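Local coordinates for CRISPR-associated protein CasA/Cse1 (Thermus thermophilus, PDB 4AN8) that probably serves as the Cse1 subunit of Cascade, the ribonucleoprotein complex that uses CRISPR RNA to target invading nucleic acids in bacterial adaptive immunity, at residues A62-R66 and D215-E220; L123-K127 and L149-T153; P185-P189 and Q348-Q352; Y363-L369 and F445-E449; L461-L466 and L496-L500. All blocks are in the same frame, centred on the assembly; numbering follows the deposited sequence.

Interaction 1: residues A62-R66 and D215-E220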
# COMPACT_ATOMS: atom_id res chain seq x y z
N ALA A 62 -0.01 -8.38 13.18
CA ALA A 62 0.23 -7.91 14.54
C ALA A 62 -0.07 -9.05 15.49
O ALA A 62 0.76 -9.39 16.33
CB ALA A 62 -0.67 -6.70 14.87
N VAL A 63 -1.25 -9.65 15.34
CA VAL A 63 -1.62 -10.77 16.20
C VAL A 63 -0.61 -11.93 16.11
O VAL A 63 -0.19 -12.46 17.13
CB VAL A 63 -3.05 -11.28 15.92
CG1 VAL A 63 -3.31 -12.50 16.76
CG2 VAL A 63 -4.08 -10.18 16.25
N LEU A 64 -0.23 -12.31 14.89
CA LEU A 64 0.72 -13.41 14.70
C LEU A 64 2.06 -13.16 15.36
O LEU A 64 2.59 -14.02 16.06
CB LEU A 64 0.96 -13.69 13.21
CG LEU A 64 -0.17 -14.45 12.51
CD1 LEU A 64 -0.08 -14.37 10.99
CD2 LEU A 64 -0.21 -15.92 13.02
N HIS A 65 2.63 -11.98 15.13
CA HIS A 65 3.92 -11.64 15.70
C HIS A 65 3.91 -11.73 17.23
O HIS A 65 4.88 -12.18 17.83
CB HIS A 65 4.36 -10.25 15.29
CG HIS A 65 4.91 -10.17 13.90
ND1 HIS A 65 5.75 -11.14 13.38
CD2 HIS A 65 4.74 -9.24 12.93
CE1 HIS A 65 6.10 -10.78 12.15
NE2 HIS A 65 5.51 -9.64 11.86
N ARG A 66 2.84 -11.28 17.86
CA ARG A 66 2.80 -11.28 19.30
C ARG A 66 2.51 -12.68 19.82
O ARG A 66 3.19 -13.17 20.71
CB ARG A 66 1.76 -10.27 19.80
CG ARG A 66 2.04 -8.86 19.35
CD ARG A 66 3.42 -8.41 19.85
NE ARG A 66 3.42 -8.23 21.31
CZ ARG A 66 4.47 -7.80 21.99
NH1 ARG A 66 5.60 -7.52 21.34
NH2 ARG A 66 4.39 -7.65 23.31
N ASP A 215 7.92 -3.43 22.15
CA ASP A 215 6.83 -3.28 21.21
C ASP A 215 5.61 -3.87 21.88
O ASP A 215 5.72 -4.71 22.76
CB ASP A 215 7.15 -4.01 19.90
CG ASP A 215 6.09 -3.79 18.83
OD1 ASP A 215 5.50 -2.70 18.78
OD2 ASP A 215 5.84 -4.72 18.04
N ALA A 216 4.44 -3.39 21.47
CA ALA A 216 3.19 -3.92 21.98
C ALA A 216 2.10 -3.34 21.09
O ALA A 216 2.15 -2.16 20.75
CB ALA A 216 2.98 -3.49 23.46
N PRO A 217 1.14 -4.16 20.71
CA PRO A 217 -0.02 -3.65 19.98
C PRO A 217 -0.95 -2.92 20.95
O PRO A 217 -0.81 -3.07 22.18
CB PRO A 217 -0.69 -4.92 19.43
CG PRO A 217 -0.27 -6.02 20.43
CD PRO A 217 1.12 -5.63 20.88
N ILE A 218 -1.89 -2.16 20.39
CA ILE A 218 -2.76 -1.32 21.18
C ILE A 218 -3.50 -2.09 22.27
O ILE A 218 -3.78 -1.54 23.34
CB ILE A 218 -3.78 -0.56 20.29
CG1 ILE A 218 -4.48 0.57 21.08
CG2 ILE A 218 -4.81 -1.55 19.67
CD1 ILE A 218 -3.54 1.69 21.53
N TRP A 219 -3.82 -3.37 22.03
CA TRP A 219 -4.60 -4.13 23.00
C TRP A 219 -3.77 -4.70 24.17
O TRP A 219 -4.35 -5.25 25.12
CB TRP A 219 -5.40 -5.25 22.32
CG TRP A 219 -4.53 -6.19 21.54
CD1 TRP A 219 -3.81 -7.23 22.04
CD2 TRP A 219 -4.28 -6.16 20.14
NE1 TRP A 219 -3.10 -7.85 21.03
CE2 TRP A 219 -3.39 -7.22 19.85
CE3 TRP A 219 -4.69 -5.33 19.09
CZ2 TRP A 219 -2.94 -7.48 18.56
CZ3 TRP A 219 -4.23 -5.61 17.79
CH2 TRP A 219 -3.37 -6.66 17.55
N GLU A 220 -2.45 -4.57 24.12
CA GLU A 220 -1.56 -5.04 25.18
C GLU A 220 -1.21 -3.94 26.19
O GLU A 220 -0.49 -4.19 27.16
CB GLU A 220 -0.26 -5.64 24.60
CG GLU A 220 -0.37 -7.08 24.06
CD GLU A 220 0.98 -7.67 23.74
OE1 GLU A 220 1.96 -7.31 24.43
OE2 GLU A 220 1.10 -8.50 22.80
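Over one face of the Arg66 guanidinium lies CA of Ala216, and at its edge stands the carboxylate of Glu220. Arg66 and Glu220 form a side-on, two-nitrogen salt bridge that ties the last turn of helix 50-67 to the loop between helices 199-206 and 226-229. The second flat group, the Trp219 ring, carries CB of Pro217 over one face, 3.4 Å above its plane.

Arg66 NE meets Glu220 OE2 at 2.8 Å in a nearly straight bond (170°), the oxygen in the guanidinium plane. Arg66 NH2 donates to Glu220 OE1 at 2.7 Å, in a more bent bond. Both oxygens are approached on their syn side, yet the guanidinium and carboxylate planes are 43° apart, which makes the grip twisted rather than coplanar. Bends at chi2 and chi3 (-70° at the latter) bring Arg66 CG within 3.7 Å of Pro217 CD. The remaining nitrogen, NH1, is bound by Tyr210 OH and Pro212 O. Tyr94 OH bonds both Glu220 OE2 and Trp219 NE1, joining the salt bridge to the indole in this largely buried place.

Toward Ala62 and Val63 the contact is apolar. Alanine's small methyl lets the broad indole approach the helix, with Trp219 CH2 3.8 Å from Ala62 CB, while valine packs one branch on the ring, Val63 CG2 lying 3.7 Å from Trp219 CZ2.

Interaction 2: residues L123-K127 and L149-T153. With ACT (acetate ion), chain D.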
# COMPACT_ATOMS: atom_id res chain seq x y z
N LEU A 123 -20.11 12.53 15.04
CA LEU A 123 -19.90 12.61 13.61
C LEU A 123 -20.44 11.36 12.95
O LEU A 123 -20.55 10.36 13.55
CB LEU A 123 -18.43 12.77 13.27
CG LEU A 123 -17.61 13.90 13.84
CD1 LEU A 123 -16.26 13.92 13.26
CD2 LEU A 123 -18.26 15.17 13.63
N PRO A 124 -20.83 11.48 11.66
CA PRO A 124 -21.30 10.31 10.90
C PRO A 124 -20.13 9.38 10.68
O PRO A 124 -19.02 9.88 10.50
CB PRO A 124 -21.72 10.89 9.54
CG PRO A 124 -21.59 12.39 9.67
CD PRO A 124 -20.72 12.69 10.83
N TRP A 125 -20.37 8.07 10.69
CA TRP A 125 -19.30 7.11 10.48
C TRP A 125 -18.66 7.30 9.12
O TRP A 125 -17.54 6.85 8.89
CB TRP A 125 -19.79 5.67 10.64
CG TRP A 125 -20.62 5.13 9.51
CD1 TRP A 125 -21.94 5.36 9.28
CD2 TRP A 125 -20.19 4.24 8.48
NE1 TRP A 125 -22.36 4.69 8.17
CE2 TRP A 125 -21.30 3.99 7.65
CE3 TRP A 125 -18.96 3.63 8.17
CZ2 TRP A 125 -21.23 3.15 6.52
CZ3 TRP A 125 -18.89 2.79 7.05
CH2 TRP A 125 -20.02 2.56 6.24
N SER A 126 -19.34 8.00 8.22
CA SER A 126 -18.79 8.26 6.89
C SER A 126 -17.43 8.97 6.94
O SER A 126 -16.64 8.83 6.01
CB SER A 126 -19.78 9.08 6.06
OG SER A 126 -20.07 10.30 6.71
N LYS A 127 -17.17 9.72 8.01
CA LYS A 127 -15.88 10.39 8.22
C LYS A 127 -14.68 9.39 8.34
O LYS A 127 -13.52 9.76 8.16
CB LYS A 127 -15.96 11.27 9.46
CG LYS A 127 -14.61 11.76 9.97
CD LYS A 127 -14.22 13.12 9.36
CE LYS A 127 -12.86 13.60 9.88
NZ LYS A 127 -12.72 15.08 9.73
N LEU A 149 -27.59 9.19 5.15
CA LEU A 149 -26.54 8.41 5.81
C LEU A 149 -27.04 7.04 6.20
O LEU A 149 -27.92 6.91 7.04
CB LEU A 149 -26.03 9.13 7.06
CG LEU A 149 -25.08 8.32 7.95
CD1 LEU A 149 -23.67 8.47 7.46
CD2 LEU A 149 -25.20 8.76 9.39
N PRO A 150 -26.46 6.01 5.59
CA PRO A 150 -26.86 4.62 5.85
C PRO A 150 -26.28 4.09 7.17
O PRO A 150 -25.28 4.57 7.66
CB PRO A 150 -26.24 3.87 4.67
CG PRO A 150 -24.98 4.64 4.38
CD PRO A 150 -25.32 6.10 4.65
N LYS A 151 -26.95 3.10 7.73
CA LYS A 151 -26.45 2.39 8.88
C LYS A 151 -25.43 1.33 8.42
O LYS A 151 -25.74 0.47 7.61
CB LYS A 151 -27.60 1.73 9.62
CG LYS A 151 -27.23 1.20 10.97
CD LYS A 151 -28.11 0.02 11.41
CE LYS A 151 -29.59 0.34 11.29
NZ LYS A 151 -30.45 -0.88 11.36
N ALA A 152 -24.22 1.41 8.95
CA ALA A 152 -23.23 0.36 8.74
C ALA A 152 -23.59 -0.86 9.58
O ALA A 152 -24.11 -0.72 10.68
CB ALA A 152 -21.86 0.85 9.12
N THR A 153 -23.29 -2.04 9.06
CA THR A 153 -23.27 -3.23 9.91
C THR A 153 -22.04 -3.15 10.80
O THR A 153 -21.13 -2.39 10.52
CB THR A 153 -23.17 -4.56 9.11
OG1 THR A 153 -21.95 -4.55 8.34
CG2 THR A 153 -24.36 -4.74 8.18
C ACT D . -8.60 14.29 10.39
O ACT D . -8.15 13.12 10.20
OXT ACT D . -9.61 14.39 11.14
CH3 ACT D . -7.95 15.50 9.76
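Pro124 and Leu149 approach to 7.5 Å between CA atoms, and Trp125 and Ala152 to 8.0 Å, with no backbone hydrogen bond between the two segments. Strand 123-124 pairs antiparallel with strand 261-273 in a small mixed beta sheet, and both segments bond to that strand, Trp125 with Arg262 and Ala152 with Val261. At Trp125 the chain turns into a 3-10 segment, presenting the indole to the loop that leads into helix 154-167.

Tryptophan suits the place because it offers both a flat apolar face and a polar N-H. At the ring edge, NE1 of Trp125 donates to Pro150 O at 3.0 Å (161°); the oxygen lies in the indole plane, although the donor is tilted from the carbonyl plane. Over one face sits Ala152, whose small methyl can come right down on the ring in a CH-pi contact: its CB is 3.6 Å from the centroid of the six-membered ring of Trp125 and 15° off the normal. Bond and methyl together fix the rotation of the indole.

Leu149 closes the other end of the contact. Its CD1 wedges between proline and indole, 3.7 Å from Pro124 CB and 4.0 Å from Trp125 CD1. Farther along, Lys127 NZ makes a weak 3.5 Å bond to OXT of an acetate ion, probably from the crystallisation liquor and hydrogen-bonded also by Arg250 NE.

Interaction 3: residues P185-P189 and Q348-Q352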
# COMPACT_ATOMS: atom_id res chain seq x y z
N PRO A 185 -0.16 6.50 10.50
CA PRO A 185 1.20 6.04 10.13
C PRO A 185 1.43 5.70 8.67
O PRO A 185 2.55 5.88 8.18
CB PRO A 185 1.38 4.76 10.98
CG PRO A 185 0.42 4.88 12.08
CD PRO A 185 -0.75 5.70 11.57
N VAL A 186 0.43 5.18 7.96
CA VAL A 186 0.65 4.85 6.56
C VAL A 186 -0.24 5.65 5.62
O VAL A 186 -0.56 5.19 4.54
CB VAL A 186 0.56 3.32 6.28
CG1 VAL A 186 1.83 2.62 6.80
CG2 VAL A 186 -0.71 2.72 6.89
N ALA A 187 -0.62 6.85 6.03
CA ALA A 187 -1.37 7.75 5.16
C ALA A 187 -0.71 7.99 3.79
O ALA A 187 -1.42 8.06 2.77
CB ALA A 187 -1.61 9.08 5.86
N ARG A 188 0.62 8.10 3.78
CA ARG A 188 1.36 8.53 2.59
C ARG A 188 2.03 7.41 1.78
O ARG A 188 2.07 7.48 0.55
CB ARG A 188 2.45 9.56 2.95
CG ARG A 188 2.01 10.70 3.85
CD ARG A 188 0.86 11.47 3.20
NE ARG A 188 0.23 12.40 4.13
CZ ARG A 188 -0.68 13.30 3.78
NH1 ARG A 188 -1.11 13.42 2.52
NH2 ARG A 188 -1.19 14.09 4.70
N PRO A 189 2.63 6.41 2.45
CA PRO A 189 3.52 5.56 1.66
C PRO A 189 2.77 4.48 0.96
O PRO A 189 1.67 4.10 1.37
CB PRO A 189 4.45 4.94 2.72
CG PRO A 189 3.64 4.96 3.97
CD PRO A 189 2.76 6.17 3.90
N GLN A 348 -2.71 5.11 -0.89
CA GLN A 348 -3.52 6.24 -1.32
C GLN A 348 -2.65 7.14 -2.15
O GLN A 348 -1.47 7.28 -1.87
CB GLN A 348 -3.99 7.10 -0.13
CG GLN A 348 -4.40 6.37 1.04
CD GLN A 348 -5.06 7.25 2.08
OE1 GLN A 348 -6.28 7.28 2.18
NE2 GLN A 348 -4.25 7.92 2.90
N VAL A 349 -3.25 7.79 -3.14
CA VAL A 349 -2.59 8.93 -3.76
C VAL A 349 -3.08 10.14 -3.00
O VAL A 349 -4.29 10.38 -2.91
CB VAL A 349 -2.97 9.09 -5.24
CG1 VAL A 349 -2.12 10.20 -5.87
CG2 VAL A 349 -2.80 7.77 -5.96
N SER A 350 -2.17 10.91 -2.43
CA SER A 350 -2.65 11.96 -1.56
C SER A 350 -2.01 13.30 -1.85
O SER A 350 -1.03 13.39 -2.58
CB SER A 350 -2.48 11.61 -0.08
OG SER A 350 -1.13 11.70 0.31
N ASP A 351 -2.57 14.33 -1.25
CA ASP A 351 -2.11 15.69 -1.43
C ASP A 351 -2.54 16.46 -0.19
O ASP A 351 -3.71 16.87 -0.07
CB ASP A 351 -2.76 16.26 -2.68
CG ASP A 351 -2.36 17.67 -2.92
OD1 ASP A 351 -1.25 18.04 -2.47
OD2 ASP A 351 -3.15 18.40 -3.56
N GLN A 352 -1.61 16.62 0.75
CA GLN A 352 -1.96 17.20 2.04
C GLN A 352 -3.18 16.45 2.59
O GLN A 352 -3.23 15.22 2.55
CB GLN A 352 -2.28 18.70 1.90
CG GLN A 352 -1.39 19.47 0.91
CD GLN A 352 -0.09 19.99 1.52
OE1 GLN A 352 0.41 19.47 2.53
NE2 GLN A 352 0.47 21.03 0.91
O HOH W 1 -0.93 5.21 1.27
O HOH W 2 0.02 9.42 -0.27
O HOH W 3 0.87 5.94 -1.49
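Gln348 lies near the end of strand 342-351, the middle strand of a three-stranded antiparallel sheet, and meets the loop 185-189 that precedes the neighbouring strand 191-195. Its backbone N donates to water 1, which lies 2.8 Å from Pro189 O. The side chain, extended beyond CG, sends Gln348 NE2 to Ala187 O at 2.8 Å. This bond is nearly straight (169°), lies in the carbonyl plane on a lone pair and uses an N-H of the flat amide. A glutamine suits the spot because the same NE2 has a second hydrogen for Phe167 O. The carbonyl oxygens of Gln348 and Arg188, both acceptors, cannot bond each other and are bridged by waters 2 and 3.

Val349 points away from the loop, and its backbone pairs with Leu356 and Asp357 of strand 354-364. Ser350 faces the loop: its OG accepts from Arg188 NH1 at 2.8 Å and lies 2.6 Å from water 2. Past the strand end, Gln352 takes a positive phi (51°) and offers its carbonyl oxygen to the same arginine. Arg188 grips Gln352 O end-on, NH1 at 2.8 Å and NH2 at 3.2 Å; the oxygen lies in the guanidinium plane, though NH2 stands well above the carbonyl plane. Arginine fits because its N-H groups serve several acceptors: NE forms a salt bridge with Asp183 OD2, while NH1 is shared between Ser350 OG and Gln352 O.

Interaction 4: residues Y363-L369 and F445-E449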
# COMPACT_ATOMS: atom_id res chain seq x y z
N TYR A 363 2.12 -6.96 -9.33
CA TYR A 363 3.32 -7.20 -10.13
C TYR A 363 3.77 -8.62 -9.89
O TYR A 363 3.49 -9.20 -8.85
CB TYR A 363 4.45 -6.25 -9.74
CG TYR A 363 4.11 -4.81 -9.97
CD1 TYR A 363 4.23 -4.25 -11.23
CD2 TYR A 363 3.66 -4.01 -8.93
CE1 TYR A 363 3.90 -2.95 -11.46
CE2 TYR A 363 3.33 -2.68 -9.15
CZ TYR A 363 3.45 -2.16 -10.41
OH TYR A 363 3.14 -0.84 -10.66
N PRO A 364 4.48 -9.21 -10.87
CA PRO A 364 5.15 -10.46 -10.54
C PRO A 364 6.18 -10.19 -9.46
O PRO A 364 6.56 -9.03 -9.24
CB PRO A 364 5.82 -10.89 -11.86
CG PRO A 364 5.72 -9.72 -12.76
CD PRO A 364 4.59 -8.85 -12.30
N LEU A 365 6.60 -11.23 -8.76
CA LEU A 365 7.68 -11.14 -7.80
C LEU A 365 8.76 -12.11 -8.25
O LEU A 365 8.76 -13.28 -7.87
CB LEU A 365 7.20 -11.48 -6.39
CG LEU A 365 8.00 -10.82 -5.29
CD1 LEU A 365 7.23 -10.83 -3.98
CD2 LEU A 365 9.34 -11.53 -5.13
N PRO A 366 9.68 -11.63 -9.08
CA PRO A 366 10.69 -12.46 -9.77
C PRO A 366 11.62 -13.14 -8.77
O PRO A 366 12.01 -12.51 -7.80
CB PRO A 366 11.48 -11.43 -10.59
CG PRO A 366 10.56 -10.19 -10.66
CD PRO A 366 9.83 -10.20 -9.35
N SER A 367 11.98 -14.40 -9.01
CA SER A 367 12.73 -15.17 -8.02
C SER A 367 14.08 -14.56 -7.62
O SER A 367 14.47 -14.61 -6.45
CB SER A 367 12.91 -16.61 -8.49
OG SER A 367 13.42 -16.66 -9.81
N GLY A 368 14.80 -13.99 -8.58
CA GLY A 368 16.14 -13.48 -8.29
C GLY A 368 16.21 -11.97 -8.26
O GLY A 368 17.25 -11.38 -8.56
N LEU A 369 15.10 -11.34 -7.87
CA LEU A 369 14.96 -9.90 -7.98
C LEU A 369 16.11 -9.17 -7.28
O LEU A 369 16.68 -8.23 -7.83
CB LEU A 369 13.59 -9.43 -7.47
CG LEU A 369 13.43 -7.90 -7.39
CD1 LEU A 369 13.47 -7.32 -8.79
CD2 LEU A 369 12.16 -7.49 -6.65
N PHE A 445 9.53 -7.57 -16.09
CA PHE A 445 9.84 -7.70 -14.67
C PHE A 445 9.96 -9.15 -14.25
O PHE A 445 10.89 -9.52 -13.52
CB PHE A 445 8.79 -7.00 -13.80
CG PHE A 445 9.26 -6.69 -12.39
CD1 PHE A 445 10.49 -6.07 -12.18
CD2 PHE A 445 8.48 -7.00 -11.29
CE1 PHE A 445 10.92 -5.76 -10.90
CE2 PHE A 445 8.91 -6.70 -10.01
CZ PHE A 445 10.14 -6.08 -9.81
N ALA A 446 9.04 -9.98 -14.72
CA ALA A 446 9.12 -11.40 -14.42
C ALA A 446 10.44 -12.04 -14.89
O ALA A 446 10.85 -13.08 -14.37
CB ALA A 446 7.91 -12.13 -15.01
N ARG A 447 11.12 -11.42 -15.86
CA ARG A 447 12.35 -12.01 -16.39
C ARG A 447 13.60 -11.19 -16.07
O ARG A 447 14.63 -11.29 -16.74
CB ARG A 447 12.24 -12.25 -17.90
CG ARG A 447 11.05 -13.10 -18.29
CD ARG A 447 11.02 -13.38 -19.79
NE ARG A 447 9.66 -13.56 -20.29
CZ ARG A 447 9.35 -13.79 -21.57
NH1 ARG A 447 10.32 -13.87 -22.48
NH2 ARG A 447 8.08 -13.94 -21.93
N VAL A 448 13.53 -10.38 -15.02
CA VAL A 448 14.59 -9.42 -14.74
C VAL A 448 15.95 -10.08 -14.50
O VAL A 448 16.99 -9.45 -14.65
CB VAL A 448 14.20 -8.45 -13.57
CG1 VAL A 448 14.38 -9.12 -12.21
CG2 VAL A 448 14.99 -7.15 -13.66
N GLU A 449 15.95 -11.36 -14.11
CA GLU A 449 17.20 -12.06 -13.83
C GLU A 449 18.00 -12.37 -15.11
O GLU A 449 19.21 -12.18 -15.15
CB GLU A 449 16.93 -13.36 -13.06
CG GLU A 449 16.21 -13.18 -11.74
CD GLU A 449 14.69 -13.40 -11.83
OE1 GLU A 449 14.11 -13.22 -12.94
OE2 GLU A 449 14.09 -13.77 -10.79
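Phe445 projects from the end of helix 429-446 against Pro364, Pro366 and Leu369, and its side chain is the hub of the contact. From CB, chi1 of -161° places CG anti to the backbone N and carries the ring over to the segment 363-369. CG of Phe445 lies 4.1 Å from CG of Pro366, which lies over one face of the ring in a CH-pi contact, 3.9 Å from the centroid and 14° off the normal. On one flank, the carbonyl oxygen of Pro364 lies at the ring edge, 3.4 Å from Phe445 CE2, which also touches Pro366 CD at 3.7 Å. On the other flank CE1 of Phe445, and at the tip CZ, each meet Leu369 CD1 at 3.7 Å.

Rigid proline rings suit this exit from strand 354-364, giving firm apolar surfaces: Pro364 CG rests 4.0 Å from Ala446 CB, and Pro366 CB the same distance from Val448 CG1. Glu449 curls back, bent at chi2, toward the type I turn formed by Pro366 to Leu369. Its OE2 comes implausibly close to Gly368 N, so that contact is doubtful, and a bond from the poorly ordered Ser367 OG to the same oxygen is only tentative. The whole is a junction where the turn leading from strand 354-364 to helix 372-403 leans on an interhelical loop, at the border between the sheet-bearing part of Cse1 and its C-terminal helical bundle.

Interaction 5: residues L461-L466 and L496-L500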
# COMPACT_ATOMS: atom_id res chain seq x y z
N LEU A 461 10.05 -0.81 -25.61
CA LEU A 461 10.27 0.64 -25.69
C LEU A 461 10.00 1.15 -27.11
O LEU A 461 9.34 2.18 -27.31
CB LEU A 461 11.69 1.00 -25.26
CG LEU A 461 12.01 0.83 -23.77
CD1 LEU A 461 13.44 1.25 -23.47
CD2 LEU A 461 11.05 1.62 -22.94
N ARG A 462 10.52 0.43 -28.10
CA ARG A 462 10.32 0.81 -29.50
C ARG A 462 8.83 0.86 -29.84
O ARG A 462 8.32 1.87 -30.32
CB ARG A 462 11.07 -0.17 -30.41
CG ARG A 462 11.58 0.44 -31.71
CD ARG A 462 12.64 -0.44 -32.36
NE ARG A 462 13.95 0.21 -32.40
CZ ARG A 462 15.07 -0.30 -31.89
NH1 ARG A 462 15.06 -1.49 -31.31
NH2 ARG A 462 16.21 0.37 -31.98
N GLY A 463 8.13 -0.24 -29.55
CA GLY A 463 6.72 -0.34 -29.85
C GLY A 463 5.91 0.70 -29.11
O GLY A 463 4.94 1.25 -29.65
N ALA A 464 6.28 0.96 -27.86
CA ALA A 464 5.57 1.96 -27.08
C ALA A 464 5.72 3.33 -27.75
O ALA A 464 4.73 4.03 -27.95
CB ALA A 464 6.10 2.00 -25.64
N ALA A 465 6.96 3.69 -28.06
CA ALA A 465 7.24 4.97 -28.73
C ALA A 465 6.54 5.08 -30.11
O ALA A 465 5.83 6.06 -30.37
CB ALA A 465 8.75 5.19 -28.86
N LEU A 466 6.73 4.06 -30.95
CA LEU A 466 6.09 3.98 -32.27
C LEU A 466 4.58 4.08 -32.20
O LEU A 466 3.97 4.84 -32.94
CB LEU A 466 6.45 2.67 -32.97
CG LEU A 466 7.81 2.62 -33.65
CD1 LEU A 466 8.18 1.19 -34.01
CD2 LEU A 466 7.82 3.51 -34.87
N LEU A 496 15.25 10.19 -32.14
CA LEU A 496 15.05 9.45 -30.89
C LEU A 496 15.14 7.93 -31.08
O LEU A 496 15.86 7.25 -30.35
CB LEU A 496 13.72 9.82 -30.22
CG LEU A 496 13.70 11.08 -29.37
CD1 LEU A 496 12.32 11.32 -28.80
CD2 LEU A 496 14.71 10.98 -28.25
N LEU A 497 14.40 7.41 -32.05
CA LEU A 497 14.38 5.97 -32.31
C LEU A 497 15.76 5.44 -32.67
O LEU A 497 16.14 4.35 -32.25
CB LEU A 497 13.40 5.64 -33.42
CG LEU A 497 11.98 5.29 -32.98
CD1 LEU A 497 11.84 3.80 -32.85
CD2 LEU A 497 11.68 5.96 -31.65
N GLY A 498 16.50 6.21 -33.45
CA GLY A 498 17.83 5.79 -33.87
C GLY A 498 18.68 5.42 -32.68
O GLY A 498 19.27 4.34 -32.63
N GLU A 499 18.73 6.33 -31.70
CA GLU A 499 19.59 6.16 -30.54
C GLU A 499 19.20 4.94 -29.71
O GLU A 499 19.97 4.48 -28.87
CB GLU A 499 19.56 7.42 -29.67
CG GLU A 499 20.06 8.65 -30.38
CD GLU A 499 20.23 9.82 -29.44
OE1 GLU A 499 19.73 9.75 -28.30
OE2 GLU A 499 20.88 10.82 -29.84
N LEU A 500 18.01 4.42 -29.95
CA LEU A 500 17.53 3.26 -29.20
C LEU A 500 18.19 1.97 -29.69
O LEU A 500 18.56 1.85 -30.86
CB LEU A 500 16.00 3.16 -29.29
CG LEU A 500 15.34 2.21 -28.29
CD1 LEU A 500 15.34 2.83 -26.90
CD2 LEU A 500 13.93 1.88 -28.73
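Two consecutive helices of the C-terminal helical bundle, 453-476 and 483-499, meet here as an antiparallel helical hairpin, with leucines between them and an arginine alongside. Arg462 and Leu497, whose CA atoms are 7.1 Å apart, mark the closest backbone approach.

Leu497 is the central apolar residue of the contact. Its two methyls divide the work: CD1 of Leu497 lies 3.6 Å from Arg462 CG and 4.3 Å from Leu466 CG, while CD2 turns inward to Ala465 CB at 4.1 Å. Alanine suits that inner position because its short side chain lets the leucine branch approach the helix.

Arg462 plays a double part. Its aliphatic chain, bent at chi3 (-115°), slides past Leu500 in the opposite direction, and the flat guanidinium comes to rest with Leu500 CD2 over the centre of one face, 4.0 Å above its plane. An arginine is apt at such a partly exposed margin, since its long methylene chain can pack on leucines while its end stays polar.

Leu461 faces the interior: its CD1 lies 4.2 Å from Leu500 CD1, and the side chain also touches Tyr433 and Leu437 of helix 429-446 and Leu388 of helix 372-403. Leu461 thus meets two further helices as well as Leu500 at the end of the modelled chain, an arrangement typical of the apolar core of a helical bundle such as the one closing the Cse1 chain.

Interactions 1 and 2 belong to the first half of the chain, and both of the segments of interaction 2 fall between those of interaction 1; their centres are 28 Å apart. Interaction 3, near the middle of the molecule, alternates with interaction 1 in sequence, so the chain passes back and forth between them. Interactions 3 and 4 reach neighbouring strands, 342-351 and 354-364, of one antiparallel sheet, with centres 27 Å apart. Interaction 4 passes from that sheet to helix 429-446, and helix 453-476, next in sequence, carries interaction 5, centred 24 Å farther on. The central sheet thus connects the larger N-terminal part with the C-terminal helical bundle, and the centres of interactions 1 and 5 lie 52 Å apart.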